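Local coordinates for protein amidase, hydantoinase/carbamoylase family (Paraburkholderia phymatum, PDB 6C0D) that probably hydrolyses N-carbamoyl-L-amino acids as a zinc-dependent, homodimeric amidase of the peptidase M20 family, at residues Phe222-Ile227 with Val322-Ile327; Arg242-Ala247 with Gly286-His291. One frame throughout, in Å; residues are numbered along the deposited sequence.

Interaction 1 of 2, residues Phe222-Ile227 with Val322-Ile327. With EDO (1,2-ethanediol), chain H.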
loop_
_atom_site.group_PDB
_atom_site.type_symbol
_atom_site.label_atom_id
_atom_site.label_comp_id
_atom_site.label_asym_id
_atom_site.label_seq_id
_atom_site.Cartn_x
_atom_site.Cartn_y
_atom_site.Cartn_z
ATOM N N PHE A 222 -3.143 -13.430 9.204
ATOM C CA PHE A 222 -1.689 -13.437 9.215
ATOM C C PHE A 222 -1.172 -12.183 8.535
ATOM O O PHE A 222 -1.822 -11.631 7.639
ATOM C CB PHE A 222 -1.111 -14.640 8.465
ATOM C CG PHE A 222 -1.383 -15.960 9.129
ATOM C CD1 PHE A 222 -0.473 -16.494 10.028
ATOM C CD2 PHE A 222 -2.525 -16.682 8.819
ATOM C CE1 PHE A 222 -0.711 -17.713 10.635
ATOM C CE2 PHE A 222 -2.782 -17.907 9.443
ATOM C CZ PHE A 222 -1.861 -18.423 10.340
ATOM N N GLN A 223 0.010 -11.752 8.960
ATOM C CA GLN A 223 0.835 -10.879 8.143
ATOM C C GLN A 223 1.934 -11.722 7.529
ATOM O O GLN A 223 2.498 -12.608 8.180
ATOM C CB GLN A 223 1.482 -9.759 8.955
ATOM C CG GLN A 223 0.572 -8.665 9.427
ATOM C CD GLN A 223 1.364 -7.525 10.031
ATOM O OE1 GLN A 223 2.588 -7.463 9.882
ATOM N NE2 GLN A 223 0.679 -6.621 10.716
ATOM N N LEU A 224 2.243 -11.452 6.280
ATOM C CA LEU A 224 3.344 -12.117 5.607
ATOM C C LEU A 224 4.298 -11.042 5.119
ATOM O O LEU A 224 3.917 -10.197 4.295
ATOM C CB LEU A 224 2.826 -12.972 4.459
ATOM C CG LEU A 224 3.866 -13.805 3.734
ATOM C CD1 LEU A 224 4.542 -14.802 4.675
ATOM C CD2 LEU A 224 3.138 -14.512 2.652
ATOM N N ARG A 225 5.517 -11.053 5.655
ATOM C CA ARG A 225 6.547 -10.070 5.341
ATOM C C ARG A 225 7.560 -10.665 4.380
ATOM O O ARG A 225 7.898 -11.847 4.481
ATOM C CB ARG A 225 7.286 -9.615 6.603
ATOM C CG ARG A 225 6.462 -8.824 7.599
ATOM C CD ARG A 225 7.333 -8.418 8.794
ATOM N NE ARG A 225 6.574 -7.684 9.806
ATOM C CZ ARG A 225 6.926 -7.591 11.085
ATOM N NH1 ARG A 225 8.020 -8.200 11.518
ATOM N NH2 ARG A 225 6.171 -6.906 11.937
ATOM N N PHE A 226 8.067 -9.828 3.476
ATOM C CA PHE A 226 9.082 -10.208 2.506
ATOM C C PHE A 226 10.254 -9.262 2.671
ATOM O O PHE A 226 10.065 -8.042 2.696
ATOM C CB PHE A 226 8.518 -10.157 1.082
ATOM C CG PHE A 226 7.430 -11.155 0.878
ATOM C CD1 PHE A 226 6.123 -10.858 1.254
ATOM C CD2 PHE A 226 7.724 -12.421 0.399
ATOM C CE1 PHE A 226 5.101 -11.797 1.112
ATOM C CE2 PHE A 226 6.708 -13.375 0.252
ATOM C CZ PHE A 226 5.396 -13.058 0.615
ATOM N N ILE A 227 11.449 -9.824 2.843
ATOM C CA ILE A 227 12.635 -9.029 3.118
ATOM C C ILE A 227 13.597 -9.251 1.971
ATOM O O ILE A 227 14.175 -10.338 1.836
ATOM C CB ILE A 227 13.288 -9.388 4.458
ATOM C CG1 ILE A 227 12.315 -9.152 5.630
ATOM C CG2 ILE A 227 14.532 -8.544 4.651
ATOM C CD1 ILE A 227 11.402 -10.327 5.924
ATOM N N VAL A 322 14.627 -13.492 -1.722
ATOM C CA VAL A 322 13.814 -12.694 -0.808
ATOM C C VAL A 322 13.261 -13.617 0.273
ATOM O O VAL A 322 12.588 -14.606 -0.031
ATOM C CB VAL A 322 12.673 -11.981 -1.560
ATOM C CG1 VAL A 322 11.783 -11.228 -0.589
ATOM C CG2 VAL A 322 13.235 -11.002 -2.623
ATOM N N ARG A 323 13.528 -13.294 1.538
ATOM C CA ARG A 323 13.054 -14.123 2.640
ATOM C C ARG A 323 11.602 -13.801 2.970
ATOM O O ARG A 323 11.198 -12.642 2.963
ATOM C CB ARG A 323 13.916 -13.912 3.884
ATOM C CG ARG A 323 13.447 -14.726 5.096
ATOM C CD ARG A 323 14.460 -14.635 6.234
ATOM N NE ARG A 323 14.776 -13.251 6.586
ATOM C CZ ARG A 323 14.132 -12.552 7.517
ATOM N NH1 ARG A 323 13.135 -13.104 8.191
ATOM N NH2 ARG A 323 14.483 -11.302 7.776
ATOM N N ALA A 324 10.820 -14.844 3.282
ATOM C CA ALA A 324 9.431 -14.707 3.707
ATOM C C ALA A 324 9.299 -14.983 5.201
ATOM O O ALA A 324 9.982 -15.849 5.756
ATOM C CB ALA A 324 8.512 -15.665 2.935
ATOM N N GLU A 325 8.391 -14.254 5.855
ATOM C CA GLU A 325 8.258 -14.346 7.304
ATOM C C GLU A 325 6.783 -14.270 7.669
ATOM O O GLU A 325 6.125 -13.267 7.379
ATOM C CB GLU A 325 9.040 -13.230 7.986
ATOM C CG GLU A 325 8.944 -13.241 9.491
ATOM C CD GLU A 325 9.638 -12.040 10.097
ATOM O OE1 GLU A 325 9.259 -11.636 11.218
ATOM O OE2 GLU A 325 10.556 -11.498 9.435
ATOM N N LEU A 326 6.266 -15.319 8.302
ATOM C CA LEU A 326 4.840 -15.422 8.601
ATOM C C LEU A 326 4.594 -15.040 10.053
ATOM O O LEU A 326 5.266 -15.559 10.954
ATOM C CB LEU A 326 4.351 -16.846 8.341
ATOM C CG LEU A 326 2.862 -17.140 8.501
ATOM C CD1 LEU A 326 2.071 -16.477 7.405
ATOM C CD2 LEU A 326 2.648 -18.645 8.497
ATOM N N ILE A 327 3.620 -14.158 10.283
ATOM C CA ILE A 327 3.300 -13.681 11.628
ATOM C C ILE A 327 1.823 -13.926 11.894
ATOM O O ILE A 327 0.963 -13.370 11.202
ATOM C CB ILE A 327 3.632 -12.191 11.803
ATOM C CG1 ILE A 327 5.100 -11.949 11.444
ATOM C CG2 ILE A 327 3.356 -11.762 13.229
ATOM C CD1 ILE A 327 5.382 -10.544 11.063
HETATM C C1 EDO H . 14.212 -15.245 -6.344
HETATM O O1 EDO H . 15.442 -15.946 -6.529
HETATM C C2 EDO H . 14.460 -14.032 -5.466
HETATM O O2 EDO H . 13.377 -13.859 -4.542
#

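Interaction 2 of 2, residues Arg242-Ala247 with Gly286-His291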
loop_
_atom_site.group_PDB
_atom_site.type_symbol
_atom_site.label_atom_id
_atom_site.label_comp_id
_atom_site.label_asym_id
_atom_site.label_seq_id
_atom_site.Cartn_x
_atom_site.Cartn_y
_atom_site.Cartn_z
ATOM N N ARG A 242 16.508 -8.184 -5.762
ATOM C CA ARG A 242 15.840 -8.891 -4.676
ATOM C C ARG A 242 14.607 -8.057 -4.327
ATOM O O ARG A 242 14.518 -7.457 -3.259
ATOM C CB ARG A 242 16.766 -9.072 -3.478
ATOM C CG ARG A 242 18.041 -9.862 -3.811
ATOM C CD ARG A 242 19.236 -9.274 -3.101
ATOM N NE ARG A 242 20.406 -10.143 -3.187
ATOM C CZ ARG A 242 20.649 -11.126 -2.329
ATOM N NH1 ARG A 242 19.796 -11.345 -1.343
ATOM N NH2 ARG A 242 21.743 -11.879 -2.454
ATOM N N ASP A 243 13.676 -7.996 -5.275
ATOM C CA ASP A 243 12.508 -7.127 -5.194
ATOM C C ASP A 243 11.475 -7.758 -4.260
ATOM O O ASP A 243 10.863 -8.776 -4.588
ATOM C CB ASP A 243 11.966 -6.913 -6.608
ATOM C CG ASP A 243 10.814 -5.935 -6.675
ATOM O OD1 ASP A 243 9.948 -5.923 -5.758
ATOM O OD2 ASP A 243 10.743 -5.236 -7.719
ATOM N N ALA A 244 11.270 -7.146 -3.093
ATOM C CA ALA A 244 10.357 -7.734 -2.115
ATOM C C ALA A 244 8.913 -7.710 -2.600
ATOM O O ALA A 244 8.114 -8.575 -2.212
ATOM C CB ALA A 244 10.463 -6.989 -0.786
ATOM N N GLY A 245 8.541 -6.703 -3.390
ATOM C CA GLY A 245 7.173 -6.654 -3.899
ATOM C C GLY A 245 6.911 -7.703 -4.963
ATOM O O GLY A 245 5.807 -8.244 -5.056
ATOM N N ALA A 246 7.915 -7.997 -5.789
ATOM C CA ALA A 246 7.753 -9.062 -6.773
ATOM C C ALA A 246 7.623 -10.417 -6.090
ATOM O O ALA A 246 6.834 -11.266 -6.530
ATOM C CB ALA A 246 8.935 -9.078 -7.742
ATOM N N ALA A 247 8.407 -10.644 -5.028
ATOM C CA ALA A 247 8.242 -11.861 -4.240
ATOM C C ALA A 247 6.828 -11.953 -3.675
ATOM O O ALA A 247 6.175 -12.998 -3.762
ATOM C CB ALA A 247 9.274 -11.888 -3.111
ATOM N N GLY A 286 12.606 -2.896 -0.988
ATOM C CA GLY A 286 13.418 -3.793 -0.180
ATOM C C GLY A 286 12.634 -4.588 0.851
ATOM O O GLY A 286 13.133 -5.579 1.404
ATOM N N LYS A 287 11.410 -4.150 1.129
ATOM C CA LYS A 287 10.507 -4.842 2.043
ATOM C C LYS A 287 9.088 -4.731 1.514
ATOM O O LYS A 287 8.745 -3.774 0.815
ATOM C CB LYS A 287 10.554 -4.271 3.469
ATOM C CG LYS A 287 11.903 -4.421 4.167
ATOM C CD LYS A 287 11.865 -3.829 5.581
ATOM C CE LYS A 287 13.219 -3.973 6.277
ATOM N NZ LYS A 287 13.260 -3.282 7.605
ATOM N N ALA A 288 8.257 -5.709 1.877
ATOM C CA ALA A 288 6.867 -5.744 1.450
ATOM C C ALA A 288 6.091 -6.589 2.453
ATOM O O ALA A 288 6.629 -7.554 3.008
ATOM C CB ALA A 288 6.724 -6.323 0.043
ATOM N N VAL A 289 4.822 -6.247 2.668
ATOM C CA VAL A 289 3.985 -6.989 3.608
ATOM C C VAL A 289 2.574 -7.085 3.047
ATOM O O VAL A 289 2.063 -6.138 2.437
ATOM C CB VAL A 289 3.995 -6.336 5.013
ATOM C CG1 VAL A 289 3.482 -4.912 4.940
ATOM C CG2 VAL A 289 3.153 -7.162 6.011
ATOM N N LEU A 290 1.955 -8.254 3.220
ATOM C CA LEU A 290 0.545 -8.399 2.896
ATOM C C LEU A 290 -0.192 -8.841 4.152
ATOM O O LEU A 290 0.394 -9.448 5.054
ATOM C CB LEU A 290 0.299 -9.401 1.747
ATOM C CG LEU A 290 0.599 -10.906 1.918
ATOM C CD1 LEU A 290 -0.485 -11.658 2.751
ATOM C CD2 LEU A 290 0.703 -11.550 0.554
ATOM N N HIS A 291 -1.477 -8.528 4.198
ATOM C CA HIS A 291 -2.379 -9.037 5.220
ATOM C C HIS A 291 -3.294 -10.073 4.580
ATOM O O HIS A 291 -3.882 -9.815 3.519
ATOM C CB HIS A 291 -3.191 -7.894 5.833
ATOM C CG HIS A 291 -2.349 -6.870 6.530
ATOM N ND1 HIS A 291 -2.865 -5.976 7.444
ATOM C CD2 HIS A 291 -1.026 -6.598 6.447
ATOM C CE1 HIS A 291 -1.890 -5.209 7.905
ATOM N NE2 HIS A 291 -0.766 -5.568 7.316
#

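Interaction 1 of 2, residues Phe222-Ile227 with Val322-Ile327
Q223, R225 and I227 pair with I327, E325 and R323 through six backbone hydrogen bonds, so strands 222-227 and 323-327 run antiparallel, their directions 160° apart. Just before the second strand, V322 N donates to O2 of a 1,2-ethanediol 3.1 Å away, probably from the crystallisation liquor. On the face bearing R225, the I327 side chain ends against a guanidinium: its CD1 lies 3.2 Å from the R225 plane, over the centre, and 3.3 Å from R225 CZ. Likewise I227 CD1 lies over one face of the R323 guanidinium, toward its rim, 3.7 Å from R323 NH2. E325 stands between the two arginines. Its OE2 accepts from R323 NH1 at 3.3 Å, from above the carboxylate plane, whereas OE1 makes only a long salt bridge of 3.7 Å to R225 NH1, the R225 guanidinium and E325 carboxylate planes being 77° apart. Both arginines have a second conformer, so this packing and network hold for one conformer of each. The other face is apolar: L326 CG, anti to the backbone N (chi1 -176°), lies 3.7 Å from F222 CD1, and F226 CE2 reaches A324 CB. Helices 244-262 and 299-317 cover this side, with F251 meeting the F226 ring and L309 touching F222 and L326. The chemistry is thus two-sided: hydrocarbon packs against the helices, while the single carboxylate of E325 probably offsets part of the charge of two arginines.

Interaction 2 of 2, residues Arg242-Ala247 with Gly286-His291
A244 and A288 meet by van der Waals packing, the sole kind of interaction that joins 242-247 to 286-291, and only 156 Å² is buried between them. A244 CB points at the strand and settles against its backbone, 3.5 Å from K287 C and close to G286 C as well. In return A288 CB points at the helix and rests 3.5 Å from A244 O, near the first peptide of the helix, with G245 N also close to it. The two methyl carbons, A244 CB and A288 CB, are 3.9 Å apart. With nothing longer than a methyl at either position, the backbones come near each other: the CA atoms of A244 and K287 are separated by 5.1 Å.

The hydrogen bonds within 242-247 concern the start of the helix. D243 is its N-cap, and D243 OD1 accepts from A246 N at 2.9 Å, the N-H pointing at it with an angle of 157° and arriving from above the carboxylate plane. A second bond to D243 OD1, from G245 N, is weak because its angle is just 118°. The carboxylate therefore engages amides of the first helical turn, and its charge would be expected to interact favourably with the helix dipole.

Backbone bonds also join A244 with P285 and G286 with G228, and the strand enters through a classic bulge, in which G286 and K287 together stand opposite D277. The N-capped helix start thus packs on a helix-covered antiparallel sheet, an alpha+beta layout as in the dimerisation (lid) domain of M20 enzymes.

Interactions 1 and 2 lie 8 Å apart, centre to centre, and share strand 210-227, which has 323-328 as one neighbour and 283-296 as another. The strand joins them directly: F226 N approaches A288 O at 2.7 Å and L224 O approaches L290 N at 3.0 Å, both probable hydrogen bonds. A second link runs through the helix capped in interaction 2, where A247 CB packs 3.6 Å from V322 CG1 and where A247 and L248 touch F226. Along the sequence 242-247 and 286-291 both fall between 222-227 and 322-327. Both contacts belong to the same helix-covered antiparallel sheet, away from the zinc ligands H89, D100 and H196.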